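Local coordinates for protein levoglucosan dehydrogenase (Pseudarthrobacter phenanthrenivorans, PDB 6A3F) that oxidises levoglucosan to 3-dehydrolevoglucosan with NAD(+) as hydride acceptor, working as a homotetrameric sugar dehydrogenase of the Gfo/Idh/MocA family, at residues 40-45 against 96-101; 153-158 against 359-364. One frame throughout, in Å; residues are numbered along the deposited sequence.

Contact 1 of 2, residues 40-45 against 96-101; sequences LAYAAM and VVDIAT
In the Rossmann fold of the nucleotide-binding domain, Tyr-42 of helix 35-48 reaches across to Asp-98 of strand 96-100, a strand inside the parallel sheet. The two backbones stay apart, with 10.7 Å between the CA atoms of Tyr-42 and Asp-98, and a long aromatic side chain suits the gap. Tyr-42 donates from OH to OD2 of Asp-98 in a very short hydrogen bond of 2.5 Å. The oxygen lies at the ring edge, in the plane of the phenol, while the carboxylate stands nearly upright to the ring, the two planes 87° apart. CB of Asp-98 points toward the helix, and with CG anti to the backbone N (chi1 -172°) the carboxylate then swings along the strand toward its C-terminal end, bringing OD2 to the phenol. OD2 is also hydrogen-bonded to ND1 of His-38, one turn earlier on the same helix, so two partners engage one buried oxygen. Val-26 and Ile-121, from the two flanking strands, touch the Tyr-42 side chain, so the polar pair sits among apolar neighbours. Here a helix of the first beta-alpha-beta unit packs across the neighbouring strand 96-100 of the parallel Rossmann sheet, whose strand order is 3-2-1-4-5-6.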
loop_
_atom_site.group_PDB
_atom_site.type_symbol
_atom_site.label_atom_id
_atom_site.label_comp_id
_atom_site.label_asym_id
_atom_site.label_seq_id
_atom_site.Cartn_x
_atom_site.Cartn_y
_atom_site.Cartn_z
ATOM N N LEU B 40 17.526 13.603 -23.549
ATOM C CA LEU B 40 16.313 12.821 -23.764
ATOM C C LEU B 40 15.139 13.752 -24.048
ATOM O O LEU B 40 14.352 13.468 -24.940
ATOM C CB LEU B 40 16.008 11.996 -22.516
ATOM C CG LEU B 40 14.638 11.333 -22.492
ATOM C CD1 LEU B 40 14.503 10.337 -23.641
ATOM C CD2 LEU B 40 14.428 10.651 -21.159
ATOM N N ALA B 41 14.967 14.781 -23.220
ATOM C CA ALA B 41 13.841 15.670 -23.379
ATOM C C ALA B 41 13.844 16.299 -24.788
ATOM O O ALA B 41 12.797 16.329 -25.437
ATOM C CB ALA B 41 13.839 16.731 -22.315
ATOM N N TYR B 42 15.013 16.756 -25.251
ATOM C CA TYR B 42 15.106 17.487 -26.519
ATOM C C TYR B 42 14.851 16.506 -27.673
ATOM O O TYR B 42 14.237 16.882 -28.657
ATOM C CB TYR B 42 16.439 18.255 -26.616
ATOM C CG TYR B 42 16.587 19.323 -25.554
ATOM C CD1 TYR B 42 15.562 20.224 -25.317
ATOM C CD2 TYR B 42 17.677 19.345 -24.705
ATOM C CE1 TYR B 42 15.638 21.156 -24.297
ATOM C CE2 TYR B 42 17.765 20.264 -23.665
ATOM C CZ TYR B 42 16.749 21.177 -23.473
ATOM O OH TYR B 42 16.795 22.045 -22.429
ATOM N N ALA B 43 15.292 15.272 -27.541
ATOM C CA ALA B 43 15.134 14.267 -28.589
ATOM C C ALA B 43 13.691 13.762 -28.640
ATOM O O ALA B 43 13.126 13.618 -29.733
ATOM C CB ALA B 43 16.129 13.164 -28.372
ATOM N N ALA B 44 13.055 13.554 -27.481
ATOM C CA ALA B 44 11.780 12.854 -27.439
ATOM C C ALA B 44 10.604 13.812 -27.456
ATOM O O ALA B 44 9.558 13.350 -27.816
ATOM C CB ALA B 44 11.654 11.946 -26.226
ATOM N N MET B 45 10.751 15.084 -27.052
ATOM C CA MET B 45 9.584 15.943 -26.907
ATOM C C MET B 45 8.744 15.988 -28.205
ATOM O O MET B 45 7.558 15.786 -28.128
ATOM C CB MET B 45 9.940 17.353 -26.445
ATOM C CG MET B 45 8.713 18.236 -26.291
ATOM S SD MET B 45 8.309 19.061 -27.858
ATOM C CE MET B 45 9.474 20.424 -27.747
ATOM N N VAL B 96 18.486 28.788 -27.524
ATOM C CA VAL B 96 18.105 28.338 -26.180
ATOM C C VAL B 96 19.358 27.937 -25.403
ATOM O O VAL B 96 20.154 27.130 -25.879
ATOM C CB VAL B 96 17.122 27.151 -26.252
ATOM C CG1 VAL B 96 16.811 26.625 -24.867
ATOM C CG2 VAL B 96 15.824 27.519 -26.977
ATOM N N VAL B 97 19.475 28.443 -24.186
ATOM C CA VAL B 97 20.512 28.017 -23.284
ATOM C C VAL B 97 19.908 27.232 -22.109
ATOM O O VAL B 97 18.996 27.727 -21.436
ATOM C CB VAL B 97 21.297 29.234 -22.785
ATOM C CG1 VAL B 97 22.347 28.868 -21.764
ATOM C CG2 VAL B 97 21.906 29.959 -23.973
ATOM N N ASP B 98 20.414 26.013 -21.966
ATOM C CA ASP B 98 20.066 25.087 -20.874
ATOM C C ASP B 98 21.209 25.100 -19.861
ATOM O O ASP B 98 22.287 24.572 -20.133
ATOM C CB ASP B 98 19.837 23.662 -21.399
ATOM C CG ASP B 98 19.282 22.698 -20.351
ATOM O OD1 ASP B 98 19.541 22.926 -19.146
ATOM O OD2 ASP B 98 18.590 21.708 -20.745
ATOM N N ILE B 99 20.935 25.697 -18.695
ATOM C CA ILE B 99 21.921 25.846 -17.638
ATOM C C ILE B 99 21.721 24.721 -16.611
ATOM O O ILE B 99 20.774 24.755 -15.787
ATOM C CB ILE B 99 21.852 27.226 -16.962
ATOM C CG1 ILE B 99 21.806 28.396 -17.944
ATOM C CG2 ILE B 99 23.022 27.346 -15.978
ATOM C CD1 ILE B 99 21.635 29.714 -17.268
ATOM N N ALA B 100 22.654 23.762 -16.601
ATOM C CA ALA B 100 22.561 22.625 -15.734
ATOM C C ALA B 100 23.848 22.490 -14.905
ATOM O O ALA B 100 24.257 21.413 -14.569
ATOM C CB ALA B 100 22.310 21.399 -16.553
ATOM N N THR B 101 24.476 23.600 -14.581
ATOM C CA THR B 101 25.639 23.573 -13.705
ATOM C C THR B 101 25.187 23.569 -12.233
ATOM O O THR B 101 24.021 23.910 -11.896
ATOM C CB THR B 101 26.484 24.844 -13.920
ATOM O OG1 THR B 101 25.730 25.962 -13.447
ATOM C CG2 THR B 101 26.867 25.126 -15.363
#

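Contact 2 of 2, residues 153-158 against 359-364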
loop_
_atom_site.group_PDB
_atom_site.type_symbol
_atom_site.label_atom_id
_atom_site.label_comp_id
_atom_site.label_asym_id
_atom_site.label_seq_id
_atom_site.Cartn_x
_atom_site.Cartn_y
_atom_site.Cartn_z
ATOM N N TYR B 153 9.227 18.350 -11.232
ATOM C CA TYR B 153 8.339 17.423 -10.590
ATOM C C TYR B 153 6.912 17.956 -10.572
ATOM O O TYR B 153 5.980 17.150 -10.478
ATOM C CB TYR B 153 8.778 17.074 -9.174
ATOM C CG TYR B 153 10.030 16.248 -9.096
ATOM C CD1 TYR B 153 10.073 14.957 -9.597
ATOM C CD2 TYR B 153 11.198 16.799 -8.567
ATOM C CE1 TYR B 153 11.226 14.204 -9.510
ATOM C CE2 TYR B 153 12.366 16.057 -8.497
ATOM C CZ TYR B 153 12.363 14.740 -8.933
ATOM O OH TYR B 153 13.494 13.965 -8.854
ATOM N N ARG B 154 6.698 19.259 -10.742
ATOM C CA ARG B 154 5.307 19.722 -10.798
ATOM C C ARG B 154 4.624 19.295 -12.111
ATOM O O ARG B 154 3.389 19.413 -12.183
ATOM C CB ARG B 154 5.224 21.230 -10.557
ATOM C CG ARG B 154 5.626 22.075 -11.754
ATOM C CD ARG B 154 4.830 23.361 -11.966
ATOM N NE ARG B 154 5.146 24.421 -11.001
ATOM C CZ ARG B 154 4.730 25.689 -11.110
ATOM N NH1 ARG B 154 3.992 26.049 -12.143
ATOM N NH2 ARG B 154 5.014 26.577 -10.174
ATOM N N ARG B 155 5.371 18.826 -13.118
ATOM C CA ARG B 155 4.832 18.370 -14.358
ATOM C C ARG B 155 4.699 16.829 -14.349
ATOM O O ARG B 155 4.469 16.234 -15.391
ATOM C CB ARG B 155 5.656 18.887 -15.546
ATOM C CG ARG B 155 5.285 20.327 -15.908
ATOM C CD ARG B 155 6.174 21.002 -16.920
ATOM N NE ARG B 155 5.494 22.174 -17.467
ATOM C CZ ARG B 155 5.430 23.384 -16.921
ATOM N NH1 ARG B 155 6.032 23.656 -15.775
ATOM N NH2 ARG B 155 4.755 24.336 -17.564
ATOM N N THR B 156 4.853 16.170 -13.201
ATOM C CA THR B 156 4.330 14.821 -13.040
ATOM C C THR B 156 2.811 14.878 -13.295
ATOM O O THR B 156 2.126 15.681 -12.667
ATOM C CB THR B 156 4.582 14.252 -11.640
ATOM O OG1 THR B 156 5.954 14.352 -11.216
ATOM C CG2 THR B 156 4.155 12.801 -11.515
ATOM N N PRO B 157 2.303 14.017 -14.191
ATOM C CA PRO B 157 0.905 14.171 -14.522
ATOM C C PRO B 157 0.011 14.159 -13.276
ATOM O O PRO B 157 -0.937 14.927 -13.227
ATOM C CB PRO B 157 0.621 13.051 -15.512
ATOM C CG PRO B 157 1.927 12.939 -16.230
ATOM C CD PRO B 157 2.957 13.134 -15.135
ATOM N N ALA B 158 0.282 13.299 -12.297
ATOM C CA ALA B 158 -0.488 13.225 -11.064
ATOM C C ALA B 158 -0.558 14.575 -10.328
ATOM O O ALA B 158 -1.546 14.888 -9.699
ATOM C CB ALA B 158 0.116 12.170 -10.186
ATOM N N LYS B 359 10.593 15.665 -17.674
ATOM C CA LYS B 359 11.482 16.556 -18.471
ATOM C C LYS B 359 10.938 16.767 -19.894
ATOM O O LYS B 359 11.119 17.861 -20.478
ATOM C CB LYS B 359 12.905 15.994 -18.518
ATOM C CG LYS B 359 13.619 15.862 -17.181
ATOM C CD LYS B 359 13.818 17.193 -16.445
ATOM C CE LYS B 359 14.879 18.085 -17.081
ATOM N NZ LYS B 359 14.870 19.407 -16.420
ATOM N N ILE B 360 10.302 15.742 -20.464
ATOM C CA ILE B 360 9.697 15.837 -21.792
ATOM C C ILE B 360 8.517 16.831 -21.778
ATOM O O ILE B 360 8.376 17.681 -22.708
ATOM C CB ILE B 360 9.322 14.438 -22.346
ATOM C CG1 ILE B 360 10.560 13.599 -22.671
ATOM C CG2 ILE B 360 8.466 14.576 -23.588
ATOM C CD1 ILE B 360 10.283 12.149 -22.855
ATOM N N ILE B 361 7.713 16.776 -20.741
ATOM C CA ILE B 361 6.562 17.651 -20.586
ATOM C C ILE B 361 7.052 19.078 -20.357
ATOM O O ILE B 361 6.548 20.034 -20.954
ATOM C CB ILE B 361 5.664 17.182 -19.439
ATOM C CG1 ILE B 361 5.029 15.835 -19.752
ATOM C CG2 ILE B 361 4.581 18.195 -19.123
ATOM C CD1 ILE B 361 4.427 15.189 -18.550
ATOM N N GLU B 362 8.044 19.215 -19.479
ATOM C CA GLU B 362 8.696 20.503 -19.213
ATOM C C GLU B 362 9.167 21.146 -20.527
ATOM O O GLU B 362 8.832 22.317 -20.812
ATOM C CB GLU B 362 9.827 20.264 -18.204
ATOM C CG GLU B 362 10.562 21.519 -17.752
ATOM C CD GLU B 362 11.694 21.169 -16.801
ATOM O OE1 GLU B 362 12.582 20.373 -17.223
ATOM O OE2 GLU B 362 11.648 21.661 -15.639
ATOM N N ALA B 363 9.919 20.403 -21.324
ATOM C CA ALA B 363 10.438 20.905 -22.607
ATOM C C ALA B 363 9.301 21.255 -23.576
ATOM O O ALA B 363 9.371 22.267 -24.332
ATOM C CB ALA B 363 11.410 19.924 -23.183
ATOM N N HIS B 364 8.241 20.445 -23.591
ATOM C CA HIS B 364 7.090 20.789 -24.421
ATOM C C HIS B 364 6.556 22.168 -24.058
ATOM O O HIS B 364 6.261 22.999 -24.972
ATOM C CB HIS B 364 5.968 19.743 -24.291
ATOM C CG HIS B 364 4.791 20.048 -25.166
ATOM N ND1 HIS B 364 3.558 20.390 -24.668
ATOM C CD2 HIS B 364 4.677 20.105 -26.503
ATOM C CE1 HIS B 364 2.728 20.644 -25.675
ATOM N NE2 HIS B 364 3.398 20.505 -26.800
#
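Ile-361 packs against Arg-155 and Pro-157 as the apolar half of the contact, and its branched side chain suits the place because its two arms can serve different partners. The CG2 methyl, anti to the backbone N, packs 3.8 Å from CB of Arg-155, against the aliphatic start of that side chain. The other arm ends in CD1, which lies 3.3 Å from the backbone O of Arg-155 and 4.1 Å from CG of Pro-157, in the first turn of helix 157-167. Glu-362 follows with its backbone more than its acid: CD of Arg-155 rests 3.4 Å from CA of Glu-362. Its OE1 instead meets NZ of Lys-359, one turn back, in a 2.6 Å salt bridge through the syn lone pair. The arginine chain, extended from CG to NE (chi3 163°), runs alongside the helix, and its guanidinium continues to Asp-365, which bridges NE, and to the carbonyl O of Ser-377, bonded by NH1. A long, flexible residue therefore serves both as apolar filler and as charged tie. Across from the helix, the turn is braced by Tyr-153, whose O accepts from both N and OG1 of Thr-156. Tyr-153 binds levoglucosan, and the Glu-362 side chain lies about 4 Å from those of the NADH-binding Ala-150 and Asn-152, so this packing adjoins both sites. Helix 355-371 lies between helix 35-48, touched by Ile-360 and His-364, and the 153-158 turn, while Arg-155 and Glu-362 both pack on Met-148 of strand 147-149, the outermost strand of the parallel sheet within this chain.

How the contacts relate
Both contacts are buried, and helix packing joins them: helix 35-48 of contact 1 lies against helix 355-371 of contact 2, with CB of Ala-41 3.5 Å from O of Lys-359. The small Ala-41 and Ala-44 are consistent with this close approach, and Met-45 packs there too, its CG 3.5 Å from N of His-364. Contact 1 works through a single polar bond between a helix and an inner strand of the parallel sheet. Contact 2 has no hydrogen bond across its segments and relies on aliphatic packing, its arginine finding polar partners beyond them. Each includes a binding residue that takes no part in the touching, Thr-101 for NADH and Tyr-153 for levoglucosan.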